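Local coordinates for high affinity transport system protein p37 (Mycoplasma hyorhinis, PDB 3EKI) that binds thiamine diphosphate as the extracytoplasmic lipoprotein of a high-affinity transport system, and is a putative transporter component for this cofactor, at residues E146-S151 with G383-D388; V153-K158 with A212-G217; D159-D164 with T338-Y343; K173-I178 with M332-V337. One frame throughout, in Å; residues are numbered along the deposited sequence. Where two conformers were deposited one is given.

How the interactions relate
From the N terminus, the chain first runs through 146-151 on strand 141-152, which pairs with 383-388, far along the chain, in interaction 1; this longest loop encloses all the others. The same strand leads into 153-158, which meets 212-217 in interaction 2, and into 159-164, which meets 338-343 in interaction 3. Helix 170-184 follows, and the loop of interaction 4 lies within that of interaction 3. Interaction 2 crosses both 3 and 4, because its partner segment falls between theirs. Interaction 1 closes the sheet of strand 141-152, interactions 2 and 3, both touching thiamine diphosphate, tie together connections between the two sheets, and interaction 4 seats helix 170-184 on strand 331-337.

Interaction 1. Residues E146-S151 with G383-D388; sequences ETTTNS and GYKKID
The carbonyl oxygen of Glu-146 takes one hydrogen bond from the opposing strand, with Lys-385 N donating to Glu-146 O at 2.8 Å, and the CA-H of Tyr-384 adds a secondary CA-H...O contact to the same oxygen at 3.4 Å. Glu-146 N returns a nearly straight bond (175°) to Lys-385 O, completing a hydrogen-bonded antiparallel pair. Two residues on, Thr-148 N reaches Gly-383 O at 2.9 Å. The reciprocal bond from Gly-383 N to Thr-148 O is weak and stretched to 3.3 Å, so this pair is held mainly by the Thr-148 N bond.

On one face of the sheet, the methyl CG2 of Thr-147 meets the Tyr-384 ring obliquely, 3.8 Å from CE2. On the other, CG2 of Thr-148 stands anti to its carbonyl carbon, where it presses tightly on CE of Lys-385 (3.5 Å); the lysine chain bends at chi3 and chi4, and the two side chains cross at about a right angle. Thr-148 OG1 lies over the backbone of Gly-383, 3.2 Å from its CA, and is hydrogen-bonded to Gln-211. Ile-387 sets CG1 against CB of Glu-146.

Strand 383-386 thus borders strand 141-152 in an antiparallel sheet; helix 390-402 packs against Glu-146 and Ile-387, while helix 354-369 packs against Tyr-384, whose hydroxyl bonds Asp-373.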
# COMPACT_ATOMS: atom_id res chain seq x y z
N GLU A 146 -12.92 -4.74 0.90
CA GLU A 146 -11.55 -4.99 0.48
C GLU A 146 -11.30 -4.17 -0.79
O GLU A 146 -12.05 -4.36 -1.74
CB GLU A 146 -11.33 -6.48 0.18
CG GLU A 146 -9.88 -6.78 -0.19
CD GLU A 146 -9.56 -8.25 -0.34
OE1 GLU A 146 -10.45 -9.11 -0.23
OE2 GLU A 146 -8.37 -8.54 -0.60
N THR A 147 -10.29 -3.31 -0.80
CA THR A 147 -9.94 -2.64 -2.06
C THR A 147 -9.08 -3.56 -2.93
O THR A 147 -8.47 -4.50 -2.42
CB THR A 147 -9.24 -1.29 -1.81
OG1 THR A 147 -7.93 -1.56 -1.29
CG2 THR A 147 -9.95 -0.42 -0.79
N THR A 148 -9.04 -3.29 -4.22
CA THR A 148 -8.16 -3.95 -5.17
C THR A 148 -7.47 -2.87 -6.00
O THR A 148 -7.92 -1.73 -6.08
CB THR A 148 -8.87 -4.96 -6.09
OG1 THR A 148 -9.80 -4.24 -6.93
CG2 THR A 148 -9.66 -6.00 -5.32
N THR A 149 -6.34 -3.20 -6.61
CA THR A 149 -5.60 -2.21 -7.40
C THR A 149 -5.29 -2.79 -8.78
O THR A 149 -5.18 -4.01 -8.90
CB THR A 149 -4.34 -1.82 -6.60
OG1 THR A 149 -3.70 -0.68 -7.18
CG2 THR A 149 -3.29 -2.93 -6.58
N ASN A 150 -5.15 -1.95 -9.79
CA ASN A 150 -4.67 -2.35 -11.11
C ASN A 150 -3.36 -3.12 -10.93
O ASN A 150 -2.48 -2.60 -10.27
CB ASN A 150 -4.47 -1.16 -12.03
CG ASN A 150 -5.75 -0.46 -12.47
OD1 ASN A 150 -6.83 -1.07 -12.43
ND2 ASN A 150 -5.62 0.78 -12.90
N SER A 151 -3.28 -4.32 -11.50
CA SER A 151 -2.06 -5.12 -11.44
C SER A 151 -0.93 -4.42 -12.16
O SER A 151 -1.13 -3.70 -13.13
CB SER A 151 -2.30 -6.52 -12.04
OG SER A 151 -2.38 -6.43 -13.46
N GLY A 383 -10.72 -0.96 -7.60
CA GLY A 383 -11.83 -1.89 -7.50
C GLY A 383 -12.09 -2.15 -6.02
O GLY A 383 -11.33 -1.80 -5.12
N TYR A 384 -13.21 -2.78 -5.76
CA TYR A 384 -13.66 -3.13 -4.42
C TYR A 384 -14.38 -4.47 -4.39
O TYR A 384 -15.03 -4.84 -5.38
CB TYR A 384 -14.63 -2.06 -3.90
CG TYR A 384 -14.08 -0.66 -3.87
CD1 TYR A 384 -14.42 0.22 -4.89
CD2 TYR A 384 -13.24 -0.18 -2.87
CE1 TYR A 384 -13.93 1.52 -4.88
CE2 TYR A 384 -12.75 1.11 -2.86
CZ TYR A 384 -13.10 1.97 -3.88
OH TYR A 384 -12.62 3.25 -3.89
N LYS A 385 -14.29 -5.19 -3.28
CA LYS A 385 -15.03 -6.41 -3.02
C LYS A 385 -15.58 -6.36 -1.60
O LYS A 385 -15.00 -5.69 -0.72
CB LYS A 385 -14.12 -7.64 -3.17
CG LYS A 385 -13.10 -7.61 -4.29
CD LYS A 385 -12.64 -9.01 -4.67
CE LYS A 385 -11.13 -9.13 -4.82
NZ LYS A 385 -10.69 -9.57 -6.18
N LYS A 386 -16.66 -7.05 -1.29
CA LYS A 386 -17.13 -7.28 0.05
C LYS A 386 -16.20 -8.24 0.79
O LYS A 386 -15.79 -9.24 0.17
CB LYS A 386 -18.53 -7.91 0.00
CG LYS A 386 -19.18 -8.15 1.36
CD LYS A 386 -20.43 -9.02 1.20
CE LYS A 386 -21.16 -9.22 2.52
NZ LYS A 386 -22.42 -10.02 2.34
N ILE A 387 -15.91 -7.99 2.06
CA ILE A 387 -15.23 -9.05 2.82
C ILE A 387 -16.26 -10.03 3.38
O ILE A 387 -17.13 -9.59 4.11
CB ILE A 387 -14.37 -8.46 3.94
CG1 ILE A 387 -13.28 -7.59 3.32
CG2 ILE A 387 -13.83 -9.56 4.85
CD1 ILE A 387 -12.27 -6.97 4.22
N ASP A 388 -16.12 -11.28 2.98
CA ASP A 388 -17.06 -12.31 3.42
C ASP A 388 -16.56 -13.03 4.66
O ASP A 388 -17.34 -13.54 5.46
CB ASP A 388 -17.29 -13.28 2.25
CG ASP A 388 -17.76 -12.60 0.98
OD1 ASP A 388 -18.85 -11.99 0.98
OD2 ASP A 388 -17.06 -12.66 -0.05

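Interaction 2. Residues V153-K158 with A212-G217; sequences VFDKEK and ANFYRG. With TPP (thiamine diphosphate), chain B.
A salt bridge between Asp-155 and Arg-216 pins together two irregular connections, one leaving strand 141-152 and the other running from strand 211-212 to strand 217-223. Arg-216 takes the carboxylate side-on, with one nitrogen to each oxygen. Its NH2 binds Asp-155 OD1 at 2.9 Å on the syn lone pair. Its NE meets Asp-155 OD2, also at 2.9 Å and on the syn side, though 26° out of the carboxylate plane, and NE also makes a weak bond to OD1. NH2 has a further, weak bond to Lys-158 O at 3.1 Å, while NH1 binds the carbonyls of Lys-160 and Thr-338. The Glu-309 carboxylate lies close to OD2; if both are ionised, the guanidinium would be expected to offset the repulsion.

Since 212-217 passes from one sheet to the other, the bridge lies on a connection between the two sheets, consistent with the two-lobed fold of the PBP clan, where ligand commonly lies between lobes. Tyr-215, one residue before the arginine, turns away from 153-158, and its OH donates to O1B of thiamine diphosphate at 2.6 Å, while one ring face receives the ligand's C6.

Phe-214 packs on the other connection. Chi1 of 66° sets its CG between the backbone N and the carbonyl carbon, close to CG of Lys-158. CA of Lys-158 lies over the ring face as a CH-pi contact, 3.8 Å from the centroid, with CB and CG of that lysine continuing above CD2. At the ring's edge Phe-214 CZ comes within 3.5 Å of Asp-155 O.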
# COMPACT_ATOMS: atom_id res chain seq x y z
N VAL A 153 2.20 -4.75 -14.70
CA VAL A 153 2.48 -5.68 -15.79
C VAL A 153 3.47 -6.77 -15.39
O VAL A 153 3.40 -7.82 -16.02
CB VAL A 153 3.00 -4.95 -17.02
CG1 VAL A 153 1.84 -4.10 -17.55
CG2 VAL A 153 4.20 -4.09 -16.71
N PHE A 154 4.30 -6.51 -14.39
CA PHE A 154 5.31 -7.46 -13.90
C PHE A 154 4.87 -8.28 -12.70
O PHE A 154 5.65 -9.09 -12.14
CB PHE A 154 6.59 -6.67 -13.62
CG PHE A 154 6.44 -5.47 -12.70
CD1 PHE A 154 6.40 -4.18 -13.20
CD2 PHE A 154 6.29 -5.63 -11.32
CE1 PHE A 154 6.22 -3.06 -12.41
CE2 PHE A 154 6.12 -4.51 -10.52
CZ PHE A 154 6.10 -3.24 -11.04
N ASP A 155 3.64 -8.19 -12.20
CA ASP A 155 3.21 -8.94 -11.00
C ASP A 155 1.70 -9.14 -11.02
O ASP A 155 0.96 -8.59 -10.20
CB ASP A 155 3.65 -8.19 -9.75
CG ASP A 155 3.41 -8.85 -8.42
OD1 ASP A 155 3.18 -10.08 -8.35
OD2 ASP A 155 3.47 -8.12 -7.40
N LYS A 156 1.22 -9.98 -11.94
CA LYS A 156 -0.22 -10.21 -12.10
C LYS A 156 -0.76 -11.44 -11.36
O LYS A 156 -1.96 -11.70 -11.36
CB LYS A 156 -0.58 -10.29 -13.58
CG LYS A 156 -0.02 -9.15 -14.42
CD LYS A 156 -0.55 -9.20 -15.84
CE LYS A 156 0.25 -8.30 -16.76
NZ LYS A 156 -0.56 -7.79 -17.90
N GLU A 157 0.14 -12.20 -10.75
CA GLU A 157 -0.20 -13.41 -10.02
C GLU A 157 0.17 -13.33 -8.54
O GLU A 157 1.33 -13.18 -8.11
CB GLU A 157 0.51 -14.61 -10.66
CG GLU A 157 -0.33 -15.41 -11.63
CD GLU A 157 0.46 -16.37 -12.49
OE1 GLU A 157 1.68 -16.54 -12.32
OE2 GLU A 157 -0.16 -16.98 -13.39
N LYS A 158 -0.89 -13.43 -7.74
CA LYS A 158 -0.68 -13.27 -6.31
C LYS A 158 0.23 -14.32 -5.70
O LYS A 158 1.13 -14.00 -4.92
CB LYS A 158 -2.03 -13.34 -5.56
CG LYS A 158 -1.83 -13.11 -4.08
CD LYS A 158 -3.08 -13.12 -3.24
CE LYS A 158 -2.74 -13.25 -1.77
NZ LYS A 158 -1.96 -14.48 -1.44
N ALA A 212 -5.51 -6.77 -8.87
CA ALA A 212 -4.73 -7.42 -7.85
C ALA A 212 -5.33 -7.11 -6.47
O ALA A 212 -5.45 -5.96 -6.08
CB ALA A 212 -3.29 -6.96 -7.93
N ASN A 213 -5.68 -8.18 -5.77
CA ASN A 213 -6.12 -8.13 -4.39
C ASN A 213 -4.97 -8.29 -3.41
O ASN A 213 -5.07 -8.93 -2.36
CB ASN A 213 -7.20 -9.18 -4.17
CG ASN A 213 -6.68 -10.58 -4.37
OD1 ASN A 213 -5.65 -10.79 -5.03
ND2 ASN A 213 -7.42 -11.50 -3.79
N PHE A 214 -3.85 -7.66 -3.80
CA PHE A 214 -2.65 -7.74 -3.00
C PHE A 214 -1.65 -6.65 -3.40
O PHE A 214 -1.79 -6.04 -4.47
CB PHE A 214 -2.01 -9.12 -3.20
CG PHE A 214 -1.49 -9.32 -4.62
CD1 PHE A 214 -0.18 -9.06 -5.02
CD2 PHE A 214 -2.36 -9.78 -5.59
CE1 PHE A 214 0.21 -9.20 -6.33
CE2 PHE A 214 -1.97 -9.95 -6.90
CZ PHE A 214 -0.69 -9.67 -7.27
N TYR A 215 -0.60 -6.47 -2.62
CA TYR A 215 0.58 -5.71 -3.01
C TYR A 215 1.75 -6.38 -2.29
O TYR A 215 1.60 -7.26 -1.43
CB TYR A 215 0.50 -4.22 -2.74
CG TYR A 215 0.64 -3.82 -1.29
CD1 TYR A 215 -0.23 -4.32 -0.31
CD2 TYR A 215 1.62 -2.94 -0.87
CE1 TYR A 215 -0.12 -3.96 1.01
CE2 TYR A 215 1.76 -2.58 0.45
CZ TYR A 215 0.89 -3.08 1.39
OH TYR A 215 1.04 -2.72 2.70
N ARG A 216 2.94 -5.94 -2.65
CA ARG A 216 4.18 -6.43 -2.06
C ARG A 216 5.11 -5.28 -1.69
O ARG A 216 4.93 -4.13 -2.12
CB ARG A 216 4.95 -7.32 -3.04
CG ARG A 216 4.17 -8.46 -3.65
CD ARG A 216 5.07 -9.18 -4.66
NE ARG A 216 4.26 -10.07 -5.45
CZ ARG A 216 3.98 -11.34 -5.22
NH1 ARG A 216 4.47 -11.95 -4.14
NH2 ARG A 216 3.19 -11.97 -6.09
N GLY A 217 6.14 -5.55 -0.91
CA GLY A 217 7.28 -4.70 -0.76
C GLY A 217 8.38 -5.16 -1.74
O GLY A 217 8.20 -6.11 -2.50
N1' TPP B . -1.05 4.00 -6.22
C2' TPP B . -1.30 5.33 -6.15
CM2 TPP B . -1.93 6.02 -7.36
N3' TPP B . -1.01 6.02 -5.03
C4' TPP B . -0.55 5.36 -3.94
N4' TPP B . -0.35 6.06 -2.82
C5' TPP B . -0.23 4.00 -4.01
C6' TPP B . -0.49 3.34 -5.20
C7' TPP B . 0.38 3.18 -2.86
N3 TPP B . -0.57 2.55 -1.93
C2 TPP B . -1.77 3.05 -1.62
S1 TPP B . -2.58 1.96 -0.52
C5 TPP B . -1.22 0.87 -0.49
C4 TPP B . -0.20 1.44 -1.23
CM4 TPP B . 1.07 0.65 -1.62
C6 TPP B . -1.13 -0.39 0.38
C7 TPP B . -0.86 -0.02 1.84
O7 TPP B . 0.44 0.61 1.93
PA TPP B . 0.90 1.59 3.09
O1A TPP B . 2.15 2.27 2.67
O2A TPP B . -0.22 2.51 3.48
O3A TPP B . 1.10 0.72 4.40
PB TPP B . 2.44 -0.06 4.83
O1B TPP B . 2.77 -1.11 3.82
O2B TPP B . 2.06 -0.68 6.23
O3B TPP B . 3.61 0.99 5.09

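Interaction 3. Residues D159-D164 with T338-Y343; sequences DKFYVD and TNPIPY. With TPP (thiamine diphosphate), chain B.
One hydrogen bond joins the two segments: the backbone N of Tyr-162 donates to OD1 of Asn-339 at 2.9 Å. The N-H is fairly straight (157°) and lies in the plane of the amide, a side-chain carbonyl taking a backbone N-H. Asn-339 CG stands anti to its carbonyl carbon (chi1 -62°), which places the amide carbon beside Tyr-162 N. The other end of that amide is held too, because ND2 bonds the carbonyl of Ala-401 in helix 390-402; with both ends engaged, the group's rotation is fixed. Within 338-343, Thr-338 OG1 donates to Asn-339 O at 2.8 Å, and Gly-217 N bonds the same hydroxyl oxygen. The hydroxyl of Tyr-162 bonds His-269, and Phe-161 makes a cation-pi contact with Lys-400.

The Asn-339 amide also packs on Phe-161. Its OD1 lies 3.2 Å from Phe-161 CA, and its CG is 3.6 Å from Phe-161 CD2; the two side chains cross at about a right angle, with ring and amide planes 54° apart.

The apolar contact is between Phe-161 and Pro-340, where CD of Pro-340 touches Phe-161 CE2 at 3.6 Å. The same proline CD approaches Lys-160 O.

Ligand contacts come farther along 338-343. One ring face of Tyr-343 has C6 of thiamine diphosphate over it, toward the rim; CZ lies 3.6 Å from C5 and OH 3.3 Å from N3.

The chemistry is consistent with one directional bond fixing Asn-339 against Tyr-162, with apolar packing beside it, on the connection that delivers Tyr-343 to the pocket.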
# COMPACT_ATOMS: atom_id res chain seq x y z
N ASP A 159 -0.05 -15.59 -6.03
CA ASP A 159 0.53 -16.64 -5.19
C ASP A 159 1.93 -17.02 -5.64
O ASP A 159 2.22 -18.11 -6.15
CB ASP A 159 -0.44 -17.82 -5.12
CG ASP A 159 -1.54 -17.64 -4.09
OD1 ASP A 159 -1.62 -16.64 -3.35
OD2 ASP A 159 -2.41 -18.54 -3.98
N LYS A 160 2.85 -16.08 -5.45
CA LYS A 160 4.29 -16.23 -5.62
C LYS A 160 4.95 -15.85 -4.30
O LYS A 160 4.75 -14.73 -3.82
CB LYS A 160 4.88 -15.36 -6.72
CG LYS A 160 4.19 -15.33 -8.06
CD LYS A 160 4.34 -16.62 -8.84
CE LYS A 160 3.82 -16.47 -10.27
NZ LYS A 160 3.46 -17.80 -10.85
N PHE A 161 5.70 -16.78 -3.72
CA PHE A 161 6.33 -16.63 -2.44
C PHE A 161 7.82 -17.00 -2.48
O PHE A 161 8.27 -17.66 -3.41
CB PHE A 161 5.68 -17.52 -1.37
CG PHE A 161 4.21 -17.25 -1.14
CD1 PHE A 161 3.27 -17.80 -1.99
CD2 PHE A 161 3.82 -16.46 -0.07
CE1 PHE A 161 1.92 -17.57 -1.77
CE2 PHE A 161 2.47 -16.22 0.13
CZ PHE A 161 1.54 -16.77 -0.72
N TYR A 162 8.52 -16.56 -1.44
CA TYR A 162 9.93 -16.86 -1.32
C TYR A 162 10.16 -18.37 -1.38
O TYR A 162 9.47 -19.18 -0.76
CB TYR A 162 10.47 -16.23 -0.01
CG TYR A 162 11.96 -16.51 0.11
CD1 TYR A 162 12.89 -15.69 -0.51
CD2 TYR A 162 12.45 -17.58 0.82
CE1 TYR A 162 14.25 -15.95 -0.39
CE2 TYR A 162 13.78 -17.88 0.95
CZ TYR A 162 14.68 -17.04 0.33
OH TYR A 162 16.00 -17.36 0.47
N VAL A 163 11.23 -18.75 -2.07
CA VAL A 163 11.62 -20.16 -2.17
C VAL A 163 13.08 -20.28 -1.73
O VAL A 163 13.35 -20.92 -0.71
CB VAL A 163 11.42 -20.73 -3.59
CG1 VAL A 163 11.89 -22.18 -3.63
CG2 VAL A 163 9.98 -20.65 -4.03
N ASP A 164 13.99 -19.65 -2.46
CA ASP A 164 15.40 -19.75 -2.07
C ASP A 164 16.29 -18.58 -2.41
O ASP A 164 17.51 -18.63 -2.21
CB ASP A 164 15.98 -21.02 -2.75
CG ASP A 164 15.83 -21.04 -4.24
OD1 ASP A 164 15.84 -19.97 -4.87
OD2 ASP A 164 15.67 -22.13 -4.85
N THR A 338 8.75 -9.02 -2.13
CA THR A 338 8.35 -9.78 -0.96
C THR A 338 7.14 -10.66 -1.26
O THR A 338 6.62 -10.70 -2.36
CB THR A 338 8.01 -8.88 0.23
OG1 THR A 338 6.74 -8.22 -0.01
CG2 THR A 338 9.04 -7.79 0.47
N ASN A 339 6.68 -11.37 -0.23
CA ASN A 339 5.43 -12.11 -0.24
C ASN A 339 4.29 -11.09 -0.25
O ASN A 339 4.50 -9.94 0.12
CB ASN A 339 5.33 -13.04 0.96
CG ASN A 339 6.39 -14.12 1.02
OD1 ASN A 339 6.87 -14.59 -0.01
ND2 ASN A 339 6.74 -14.51 2.24
N PRO A 340 3.14 -11.53 -0.74
CA PRO A 340 2.01 -10.60 -0.91
C PRO A 340 1.03 -10.53 0.25
O PRO A 340 0.78 -11.54 0.90
CB PRO A 340 1.34 -11.25 -2.11
CG PRO A 340 1.49 -12.72 -1.85
CD PRO A 340 2.84 -12.88 -1.20
N ILE A 341 0.49 -9.31 0.45
CA ILE A 341 -0.57 -9.16 1.47
C ILE A 341 -1.72 -8.36 0.89
O ILE A 341 -1.57 -7.74 -0.17
CB ILE A 341 -0.05 -8.49 2.74
CG1 ILE A 341 0.44 -7.06 2.56
CG2 ILE A 341 1.03 -9.37 3.37
CD1 ILE A 341 0.79 -6.33 3.84
N PRO A 342 -2.90 -8.35 1.48
CA PRO A 342 -4.03 -7.67 0.83
C PRO A 342 -3.89 -6.16 0.74
O PRO A 342 -3.23 -5.54 1.55
CB PRO A 342 -5.20 -8.00 1.77
CG PRO A 342 -4.77 -9.28 2.42
CD PRO A 342 -3.29 -9.03 2.74
N TYR A 343 -4.54 -5.58 -0.28
CA TYR A 343 -4.62 -4.13 -0.36
C TYR A 343 -5.48 -3.62 0.79
O TYR A 343 -5.88 -4.39 1.67
CB TYR A 343 -5.14 -3.67 -1.72
CG TYR A 343 -4.37 -2.53 -2.33
CD1 TYR A 343 -4.91 -1.30 -2.61
CD2 TYR A 343 -3.01 -2.69 -2.63
CE1 TYR A 343 -4.16 -0.27 -3.16
CE2 TYR A 343 -2.27 -1.68 -3.19
CZ TYR A 343 -2.83 -0.46 -3.46
OH TYR A 343 -2.08 0.56 -4.02
N1' TPP B . -1.05 4.00 -6.22
C2' TPP B . -1.30 5.33 -6.15
CM2 TPP B . -1.93 6.02 -7.36
N3' TPP B . -1.01 6.02 -5.03
C4' TPP B . -0.55 5.36 -3.94
N4' TPP B . -0.35 6.06 -2.82
C5' TPP B . -0.23 4.00 -4.01
C6' TPP B . -0.49 3.34 -5.20
C7' TPP B . 0.38 3.18 -2.86
N3 TPP B . -0.57 2.55 -1.93
C2 TPP B . -1.77 3.05 -1.62
S1 TPP B . -2.58 1.96 -0.52
C5 TPP B . -1.22 0.87 -0.49
C4 TPP B . -0.20 1.44 -1.23
CM4 TPP B . 1.07 0.65 -1.62
C6 TPP B . -1.13 -0.39 0.38
C7 TPP B . -0.86 -0.02 1.84
O7 TPP B . 0.44 0.61 1.93
PA TPP B . 0.90 1.59 3.09
O1A TPP B . 2.15 2.27 2.67
O2A TPP B . -0.22 2.51 3.48
O3A TPP B . 1.10 0.72 4.40
PB TPP B . 2.44 -0.06 4.83
O1B TPP B . 2.77 -1.11 3.82
O2B TPP B . 2.06 -0.68 6.23
O3B TPP B . 3.61 0.99 5.09

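Interaction 4. Residues K173-I178 with M332-V337; sequences KIAKEI and MEALIV
Ala-175 nestles its methyl against the strand backbone, with CB 3.6 Å from Leu-335 O and 3.8 Å from CB of Ala-334. With only a methyl on each side, helix 173-178 and strand 332-337 come close, their axes 6.5 Å apart at the nearest point and their directions 146° apart. Val-337 forms the other half of the contact, its two methyls shared between the isoleucines one helical turn apart. CG1 of Val-337 meets CD1 of Ile-178 at 3.8 Å and CG2 of Ile-174 at 4.0 Å, while its CG2 faces CB and CD1 of Ile-174. The valine's CG1 stands anti to its carbonyl carbon (chi1 -60°), which turns that methyl to the helix. The Val-337 side chain crosses Ile-174 at about a right angle and Ile-178 obliquely. CG2 of Ile-178 also touches Ala-334 CB, at 4.1 Å.

The strand is the outermost member, within the chain, of a five-stranded mixed sheet, and it carries a classic beta bulge here: Leu-335 and Ile-336 both face Ile-219 on strand 217-223. Both side chains turn away from 173-178, though Ile-336 reaches Leu-171 and Val-172 at the start of the helix; the flanking Ala-334 and Val-337 point toward 173-178.

A second shell holds the geometry. Asn-179, just past the segment on the same helix, accepts the N-H of Ala-334 at OD1. Phe-154 backs Ile-178, Glu-309 lies against Ile-174 and Val-337, and Arg-216 adds its chain beside Val-337. On the far side of the strand, Trp-235 of helix 225-236 packs on Leu-335 and Ile-336.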
# COMPACT_ATOMS: atom_id res chain seq x y z
N LYS A 173 12.50 -13.38 -9.91
CA LYS A 173 12.04 -13.22 -11.29
C LYS A 173 11.23 -11.94 -11.44
O LYS A 173 11.37 -11.20 -12.42
CB LYS A 173 11.25 -14.46 -11.72
CG LYS A 173 12.13 -15.71 -11.80
CD LYS A 173 11.31 -16.85 -12.38
CE LYS A 173 11.13 -17.97 -11.38
NZ LYS A 173 9.89 -18.76 -11.64
N ILE A 174 10.36 -11.64 -10.48
CA ILE A 174 9.64 -10.35 -10.59
C ILE A 174 10.58 -9.16 -10.54
O ILE A 174 10.47 -8.16 -11.24
CB ILE A 174 8.56 -10.24 -9.49
CG1 ILE A 174 7.43 -11.26 -9.65
CG2 ILE A 174 8.02 -8.83 -9.45
CD1 ILE A 174 6.61 -11.55 -8.42
N ALA A 175 11.60 -9.23 -9.66
CA ALA A 175 12.60 -8.16 -9.56
C ALA A 175 13.30 -7.97 -10.91
O ALA A 175 13.58 -6.84 -11.33
CB ALA A 175 13.58 -8.42 -8.44
N LYS A 176 13.60 -9.05 -11.61
CA LYS A 176 14.26 -8.90 -12.91
C LYS A 176 13.32 -8.25 -13.91
O LYS A 176 13.80 -7.46 -14.73
CB LYS A 176 14.80 -10.26 -13.35
CG LYS A 176 15.95 -10.69 -12.46
CD LYS A 176 16.40 -12.12 -12.67
CE LYS A 176 17.78 -12.37 -12.08
NZ LYS A 176 18.85 -12.25 -13.10
N GLU A 177 12.03 -8.51 -13.84
CA GLU A 177 11.06 -7.85 -14.72
C GLU A 177 10.95 -6.37 -14.39
O GLU A 177 10.79 -5.51 -15.26
CB GLU A 177 9.73 -8.57 -14.59
CG GLU A 177 9.70 -9.98 -15.15
CD GLU A 177 9.43 -9.83 -16.65
OE1 GLU A 177 10.40 -9.70 -17.42
OE2 GLU A 177 8.23 -9.82 -17.02
N ILE A 178 11.01 -6.01 -13.11
CA ILE A 178 11.04 -4.62 -12.70
C ILE A 178 12.26 -3.91 -13.28
O ILE A 178 12.19 -2.79 -13.77
CB ILE A 178 11.00 -4.49 -11.17
CG1 ILE A 178 9.64 -4.93 -10.61
CG2 ILE A 178 11.36 -3.10 -10.70
CD1 ILE A 178 9.59 -5.04 -9.10
N MET A 332 20.63 2.06 -9.31
CA MET A 332 19.72 1.47 -8.35
C MET A 332 18.86 0.43 -9.05
O MET A 332 18.30 0.69 -10.12
CB MET A 332 18.85 2.60 -7.82
CG MET A 332 18.16 2.38 -6.51
SD MET A 332 17.34 3.90 -5.96
CE MET A 332 16.04 3.14 -4.98
N GLU A 333 18.75 -0.77 -8.48
CA GLU A 333 17.99 -1.83 -9.10
C GLU A 333 17.30 -2.69 -8.06
O GLU A 333 17.70 -2.70 -6.90
CB GLU A 333 18.90 -2.71 -9.97
CG GLU A 333 19.98 -3.43 -9.20
CD GLU A 333 21.12 -3.95 -10.08
OE1 GLU A 333 21.63 -5.04 -9.76
OE2 GLU A 333 21.55 -3.32 -11.07
N ALA A 334 16.27 -3.40 -8.50
CA ALA A 334 15.56 -4.31 -7.64
C ALA A 334 16.37 -5.58 -7.41
O ALA A 334 16.88 -6.17 -8.36
CB ALA A 334 14.21 -4.65 -8.27
N LEU A 335 16.43 -6.00 -6.16
CA LEU A 335 17.03 -7.28 -5.79
C LEU A 335 16.02 -8.41 -5.70
O LEU A 335 16.18 -9.50 -6.26
CB LEU A 335 17.78 -7.10 -4.47
CG LEU A 335 18.35 -8.38 -3.85
CD1 LEU A 335 19.53 -8.86 -4.65
CD2 LEU A 335 18.68 -8.09 -2.40
N ILE A 336 14.92 -8.17 -4.98
CA ILE A 336 13.89 -9.16 -4.77
C ILE A 336 12.63 -8.44 -4.28
O ILE A 336 12.77 -7.37 -3.68
CB ILE A 336 14.32 -10.24 -3.77
CG1 ILE A 336 13.44 -11.49 -3.73
CG2 ILE A 336 14.49 -9.65 -2.38
CD1 ILE A 336 14.05 -12.67 -3.02
N VAL A 337 11.47 -9.00 -4.60
CA VAL A 337 10.24 -8.46 -3.98
C VAL A 337 9.87 -9.31 -2.78
O VAL A 337 10.58 -10.26 -2.41
CB VAL A 337 9.07 -8.34 -4.96
CG1 VAL A 337 9.53 -7.40 -6.09
CG2 VAL A 337 8.58 -9.66 -5.50